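Local atomic coordinates of putative secreted lipase (Streptomyces sp. W007, PDB entry 5H6B), a protein that probably hydrolyses the ester bonds of triacylglycerols as a secreted, thermostable lipase of the alpha/beta-hydrolase clan. Residues D81-A84 and E85-D88; S174-I177 and T178-A182. All blocks are in the same frame, centred on the assembly; numbering follows the deposited sequence.

Contact 1. Residues D81-A84 and E85-D88; sequences DKSA and EQLD
Q86 N donates to K82 O at 3.0 Å, and the same i to i+4 backbone bond recurs three more times. E85 N reaches D81 O, L87 N reaches S83 O, and D88 N reaches A84 O. The bond from E85 N to D81 O is the longest of the four, 3.2 Å, and also the most bent, with an N-H...O angle of 146°. Near the start of the helix D81 OD1 accepts from the N-H of the next residue, K82 N, at 2.9 Å; the bond is bent, and the donor lies above the carboxylate plane.

The side chain of Q86 lies back along the preceding turn. CG stands anti to the carbonyl carbon, chi1 -66°, and the extended chain then carries the amide past S83. There Q86 OE1 comes within 3.5 Å of S83 CA and 3.8 Å of S83 OG. The amide is gripped at both ends by the loop next to it: OE1 accepts from G66 N, and NE2 donates to Q67 OE1. Its rotation is therefore fixed from outside the helix.

All eight residues belong to helix 80-98, which packs beside the parallel beta-sheet of an alpha/beta-hydrolase fold. D88 binds a zinc ion together with D92, one turn further on, and the zinc ion probably eases the closeness of the two carboxylates.

The remaining side-chain contacts within the helix are of carbon on carbonyl oxygen: Q86 CG lies 3.6 Å from K82 O, and L87 CB 3.4 Å from A84 O. A84 and L87 are buried. A84 touches Y117 of helix 115-121, and L87 touches Y118 of the same helix and M114. S83 packs on Y65 of the nearby loop. K82 leads its amine away from the following turn.

Contact 2. Residues S174-I177 and T178-A182; sequences SPFI and TKLTA
T178 doubles its hold on S174. Its backbone N donates to S174 O at 3.0 Å, and its OG1 donates to the same oxygen at 2.7 Å. The two donors come from opposite faces of the carbonyl plane. OG1 stands beside the backbone N, which turns the hydroxyl back toward the first turn. S174 is the N-cap of helix 175-181. Its OG accepts from I177 N at 2.9 Å in an almost straight bond, 178°, and also bonds with D169 O.

K179 N continues the helix by donating to P175 O. Its extended side chain leaves the preceding turn, and its amine makes a cation-pi contact with F121.

L180 N bonds to F176 O. The leucine and phenylalanine side chains lie side by side and point the same way. L180 CD2 ends 4.1 Å from F176 CE2.

T181 repeats the threonine pattern on I177. T181 N donates nearly along the C=O axis of I177, while T181 OG1 reaches I177 O at 2.9 Å from above the carbonyl plane. Here OG1 sits between the backbone N and the carbonyl carbon, chi1 64°. A valine here would probably leave I177 O with the backbone donor alone of these two and lose the hydroxyl's hold on I177. T181 also touches H139, a zinc ligand, and its side chain is about 4 Å from a bound acetate, probably from the crystallisation liquor.

F176, I177 and L180 form the buried side of this short helix. All three meet M113 of helix 110-113. F176 also meets the Y117 ring, the planes about 15° apart, and L180 packs on N116 and Y117 of helix 115-121.

In the fold
Contact 1 precedes contact 2 in the chain, and their centres lie 16 Å apart. They touch directly where D81 N packs against F176 CE1 at 3.7 Å. Y117 of helix 115-121 joins them further, since it meets D81 and A84 of contact 1 and F176 and L180 of contact 2. D88 binds one zinc ion, its side chain about 3 Å from it. The T181 side chain is about 5 Å from another, probably that of H139 and D185, and is not a ligand. The probable catalytic triad is S109, H232 and D200, with S109 on a nucleophile elbow. The side chain of L87 lies near the residues of this probable elbow without touching them.

Contact 1. Residues D81-A84 and E85-D88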
ATOM      1  N   ASP A  81       6.774 -13.383  -1.213  1.00 42.51           N
ATOM      2  CA  ASP A  81       6.209 -14.088  -2.383  1.00 46.29           C
ATOM      3  C   ASP A  81       4.892 -14.778  -2.053  1.00 46.33           C
ATOM      4  O   ASP A  81       3.948 -14.684  -2.827  1.00 49.97           O
ATOM      5  CB  ASP A  81       7.204 -15.065  -3.046  1.00 49.92           C
ATOM      6  CG  ASP A  81       7.786 -16.094  -2.083  1.00 52.84           C
ATOM      7  OD1 ASP A  81       7.626 -15.953  -0.857  1.00 59.66           O
ATOM      8  OD2 ASP A  81       8.451 -17.037  -2.558  1.00 56.19           O
ATOM      9  N   LYS A  82       4.804 -15.425  -0.890  1.00 50.34           N
ATOM     10  CA  LYS A  82       3.527 -15.998  -0.417  1.00 49.02           C
ATOM     11  C   LYS A  82       2.486 -14.902  -0.182  1.00 44.06           C
ATOM     12  O   LYS A  82       1.299 -15.077  -0.491  1.00 41.67           O
ATOM     13  CB  LYS A  82       3.691 -16.793   0.889  1.00 54.70           C
ATOM     14  CG  LYS A  82       4.694 -17.936   0.865  1.00 61.89           C
ATOM     15  CD  LYS A  82       4.328 -19.021  -0.129  1.00 67.53           C
ATOM     16  CE  LYS A  82       5.354 -20.136  -0.071  1.00 72.15           C
ATOM     17  NZ  LYS A  82       4.941 -21.279  -0.923  1.00 75.40           N
ATOM     18  N   SER A  83       2.925 -13.779   0.377  1.00 39.00           N
ATOM     19  CA  SER A  83       2.011 -12.652   0.597  1.00 38.94           C
ATOM     20  C   SER A  83       1.389 -12.136  -0.714  1.00 38.82           C
ATOM     21  O   SER A  83       0.180 -11.837  -0.779  1.00 37.12           O
ATOM     22  CB  SER A  83       2.713 -11.529   1.354  1.00 38.23           C
ATOM     23  OG  SER A  83       2.957 -11.903   2.706  1.00 36.71           O
ATOM     24  N   ALA A  84       2.212 -12.053  -1.753  1.00 38.12           N
ATOM     25  CA  ALA A  84       1.740 -11.663  -3.078  1.00 40.51           C
ATOM     26  C   ALA A  84       0.726 -12.652  -3.635  1.00 39.93           C
ATOM     27  O   ALA A  84      -0.188 -12.244  -4.347  1.00 38.57           O
ATOM     28  CB  ALA A  84       2.915 -11.504  -4.040  1.00 41.70           C
ATOM     29  N   GLU A  85       0.880 -13.940  -3.316  1.00 43.75           N
ATOM     30  CA  GLU A  85      -0.107 -14.945  -3.730  1.00 47.13           C
ATOM     31  C   GLU A  85      -1.417 -14.765  -2.988  1.00 44.16           C
ATOM     32  O   GLU A  85      -2.476 -14.901  -3.592  1.00 46.10           O
ATOM     33  CB  GLU A  85       0.424 -16.381  -3.584  1.00 53.14           C
ATOM     34  CG  GLU A  85      -0.572 -17.511  -3.921  1.00 59.70           C
ATOM     35  CD  GLU A  85      -1.316 -17.360  -5.267  1.00 66.34           C
ATOM     36  OE1 GLU A  85      -0.731 -16.843  -6.257  1.00 68.68           O
ATOM     37  OE2 GLU A  85      -2.506 -17.771  -5.336  1.00 67.31           O
ATOM     38  N   GLN A  86      -1.368 -14.427  -1.699  1.00 45.11           N
ATOM     39  CA  GLN A  86      -2.614 -14.108  -0.952  1.00 44.47           C
ATOM     40  C   GLN A  86      -3.360 -12.927  -1.583  1.00 44.72           C
ATOM     41  O   GLN A  86      -4.595 -12.922  -1.675  1.00 46.53           O
ATOM     42  CB  GLN A  86      -2.322 -13.775   0.507  1.00 44.15           C
ATOM     43  CG  GLN A  86      -1.785 -14.918   1.330  1.00 44.16           C
ATOM     44  CD  GLN A  86      -1.398 -14.456   2.709  1.00 46.43           C
ATOM     45  OE1 GLN A  86      -0.327 -13.896   2.917  1.00 46.96           O
ATOM     46  NE2 GLN A  86      -2.274 -14.682   3.665  1.00 51.22           N
ATOM     47  N   LEU A  87      -2.588 -11.925  -1.999  1.00 45.23           N
ATOM     48  CA  LEU A  87      -3.126 -10.743  -2.675  1.00 45.85           C
ATOM     49  C   LEU A  87      -3.803 -11.140  -3.991  1.00 47.04           C
ATOM     50  O   LEU A  87      -4.905 -10.662  -4.293  1.00 41.80           O
ATOM     51  CB  LEU A  87      -2.007  -9.711  -2.920  1.00 45.92           C
ATOM     52  CG  LEU A  87      -2.356  -8.474  -3.746  1.00 44.68           C
ATOM     53  CD1 LEU A  87      -3.415  -7.648  -3.040  1.00 44.23           C
ATOM     54  CD2 LEU A  87      -1.115  -7.639  -4.038  1.00 45.01           C
ATOM     55  N   ASP A  88      -3.133 -12.018  -4.743  1.00 49.98           N
ATOM     56  CA  ASP A  88      -3.666 -12.600  -5.988  1.00 50.81           C
ATOM     57  C   ASP A  88      -5.064 -13.192  -5.794  1.00 50.44           C
ATOM     58  O   ASP A  88      -6.022 -12.747  -6.453  1.00 52.35           O
ATOM     59  CB  ASP A  88      -2.686 -13.657  -6.536  1.00 54.86           C
ATOM     60  CG  ASP A  88      -3.007 -14.114  -7.963  1.00 56.52           C
ATOM     61  OD1 ASP A  88      -4.051 -13.721  -8.550  1.00 59.06           O
ATOM     62  OD2 ASP A  88      -2.178 -14.889  -8.484  1.00 56.06           O
TER

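Contact 2. Residues S174-I177 and T178-A182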
ATOM      1  N   SER A 174      18.429  -8.393  -0.663  1.00 54.08           N
ATOM      2  CA  SER A 174      17.919  -9.736  -0.371  1.00 48.58           C
ATOM      3  C   SER A 174      17.647 -10.480  -1.667  1.00 47.64           C
ATOM      4  O   SER A 174      17.550  -9.861  -2.730  1.00 48.18           O
ATOM      5  CB  SER A 174      16.614  -9.676   0.429  1.00 48.19           C
ATOM      6  OG  SER A 174      15.520  -9.304  -0.404  1.00 47.00           O
ATOM      7  N   PRO A 175      17.504 -11.811  -1.585  1.00 47.52           N
ATOM      8  CA  PRO A 175      17.067 -12.514  -2.782  1.00 45.96           C
ATOM      9  C   PRO A 175      15.737 -11.979  -3.290  1.00 46.26           C
ATOM     10  O   PRO A 175      15.569 -11.842  -4.500  1.00 44.76           O
ATOM     11  CB  PRO A 175      16.949 -13.977  -2.323  1.00 45.91           C
ATOM     12  CG  PRO A 175      17.922 -14.091  -1.190  1.00 47.12           C
ATOM     13  CD  PRO A 175      17.965 -12.734  -0.527  1.00 47.66           C
ATOM     14  N   PHE A 176      14.812 -11.653  -2.385  1.00 46.34           N
ATOM     15  CA  PHE A 176      13.490 -11.182  -2.809  1.00 46.29           C
ATOM     16  C   PHE A 176      13.541  -9.831  -3.550  1.00 47.27           C
ATOM     17  O   PHE A 176      12.934  -9.681  -4.616  1.00 45.03           O
ATOM     18  CB  PHE A 176      12.524 -11.061  -1.623  1.00 45.66           C
ATOM     19  CG  PHE A 176      11.165 -10.581  -2.027  1.00 44.11           C
ATOM     20  CD1 PHE A 176      10.261 -11.458  -2.604  1.00 43.30           C
ATOM     21  CD2 PHE A 176      10.816  -9.239  -1.900  1.00 42.35           C
ATOM     22  CE1 PHE A 176       9.011 -11.024  -3.000  1.00 43.21           C
ATOM     23  CE2 PHE A 176       9.574  -8.799  -2.295  1.00 43.77           C
ATOM     24  CZ  PHE A 176       8.671  -9.691  -2.856  1.00 45.15           C
ATOM     25  N   ILE A 177      14.216  -8.847  -2.959  1.00 48.72           N
ATOM     26  CA  ILE A 177      14.311  -7.506  -3.553  1.00 48.59           C
ATOM     27  C   ILE A 177      15.078  -7.588  -4.888  1.00 50.75           C
ATOM     28  O   ILE A 177      14.640  -7.002  -5.888  1.00 47.94           O
ATOM     29  CB  ILE A 177      14.932  -6.484  -2.559  1.00 46.81           C
ATOM     30  CG1 ILE A 177      13.963  -6.237  -1.393  1.00 48.33           C
ATOM     31  CG2 ILE A 177      15.295  -5.163  -3.236  1.00 46.16           C
ATOM     32  CD1 ILE A 177      12.596  -5.689  -1.778  1.00 47.78           C
ATOM     33  N   THR A 178      16.173  -8.352  -4.910  1.00 50.41           N
ATOM     34  CA  THR A 178      16.934  -8.604  -6.155  1.00 51.14           C
ATOM     35  C   THR A 178      16.040  -9.119  -7.298  1.00 47.11           C
ATOM     36  O   THR A 178      16.055  -8.583  -8.405  1.00 47.77           O
ATOM     37  CB  THR A 178      18.107  -9.586  -5.900  1.00 51.30           C
ATOM     38  OG1 THR A 178      18.952  -9.057  -4.865  1.00 49.11           O
ATOM     39  CG2 THR A 178      18.937  -9.799  -7.170  1.00 50.32           C
ATOM     40  N   LYS A 179      15.243 -10.140  -7.014  1.00 48.43           N
ATOM     41  CA  LYS A 179      14.316 -10.680  -8.006  1.00 50.28           C
ATOM     42  C   LYS A 179      13.340  -9.618  -8.462  1.00 49.87           C
ATOM     43  O   LYS A 179      13.183  -9.393  -9.660  1.00 48.73           O
ATOM     44  CB  LYS A 179      13.535 -11.878  -7.455  1.00 53.18           C
ATOM     45  CG  LYS A 179      12.445 -12.387  -8.393  1.00 55.24           C
ATOM     46  CD  LYS A 179      11.974 -13.791  -8.043  1.00 57.77           C
ATOM     47  CE  LYS A 179      10.784 -14.168  -8.915  1.00 61.62           C
ATOM     48  NZ  LYS A 179      10.406 -15.597  -8.771  1.00 65.37           N
ATOM     49  N   LEU A 180      12.685  -8.975  -7.495  1.00 47.39           N
ATOM     50  CA  LEU A 180      11.628  -8.001  -7.781  1.00 46.03           C
ATOM     51  C   LEU A 180      12.055  -6.852  -8.689  1.00 44.44           C
ATOM     52  O   LEU A 180      11.278  -6.429  -9.551  1.00 42.56           O
ATOM     53  CB  LEU A 180      11.062  -7.422  -6.473  1.00 48.82           C
ATOM     54  CG  LEU A 180       9.893  -6.416  -6.553  1.00 48.30           C
ATOM     55  CD1 LEU A 180       8.633  -7.025  -7.170  1.00 47.41           C
ATOM     56  CD2 LEU A 180       9.629  -5.896  -5.145  1.00 50.24           C
ATOM     57  N   THR A 181      13.269  -6.342  -8.481  1.00 46.28           N
ATOM     58  CA  THR A 181      13.738  -5.140  -9.168  1.00 49.04           C
ATOM     59  C   THR A 181      14.860  -5.368 -10.206  1.00 53.19           C
ATOM     60  O   THR A 181      15.524  -4.407 -10.609  1.00 57.45           O
ATOM     61  CB  THR A 181      14.208  -4.098  -8.132  1.00 48.07           C
ATOM     62  OG1 THR A 181      15.349  -4.603  -7.413  1.00 49.32           O
ATOM     63  CG2 THR A 181      13.068  -3.752  -7.162  1.00 45.44           C
ATOM     64  N   ALA A 182      15.070  -6.617 -10.631  1.00 56.29           N
ATOM     65  CA  ALA A 182      16.033  -6.952 -11.703  1.00 56.75           C
ATOM     66  C   ALA A 182      15.745  -6.217 -13.030  1.00 55.04           C
ATOM     67  O   ALA A 182      16.656  -5.675 -13.657  1.00 53.04           O
ATOM     68  CB  ALA A 182      16.046  -8.459 -11.941  1.00 58.64           C
TER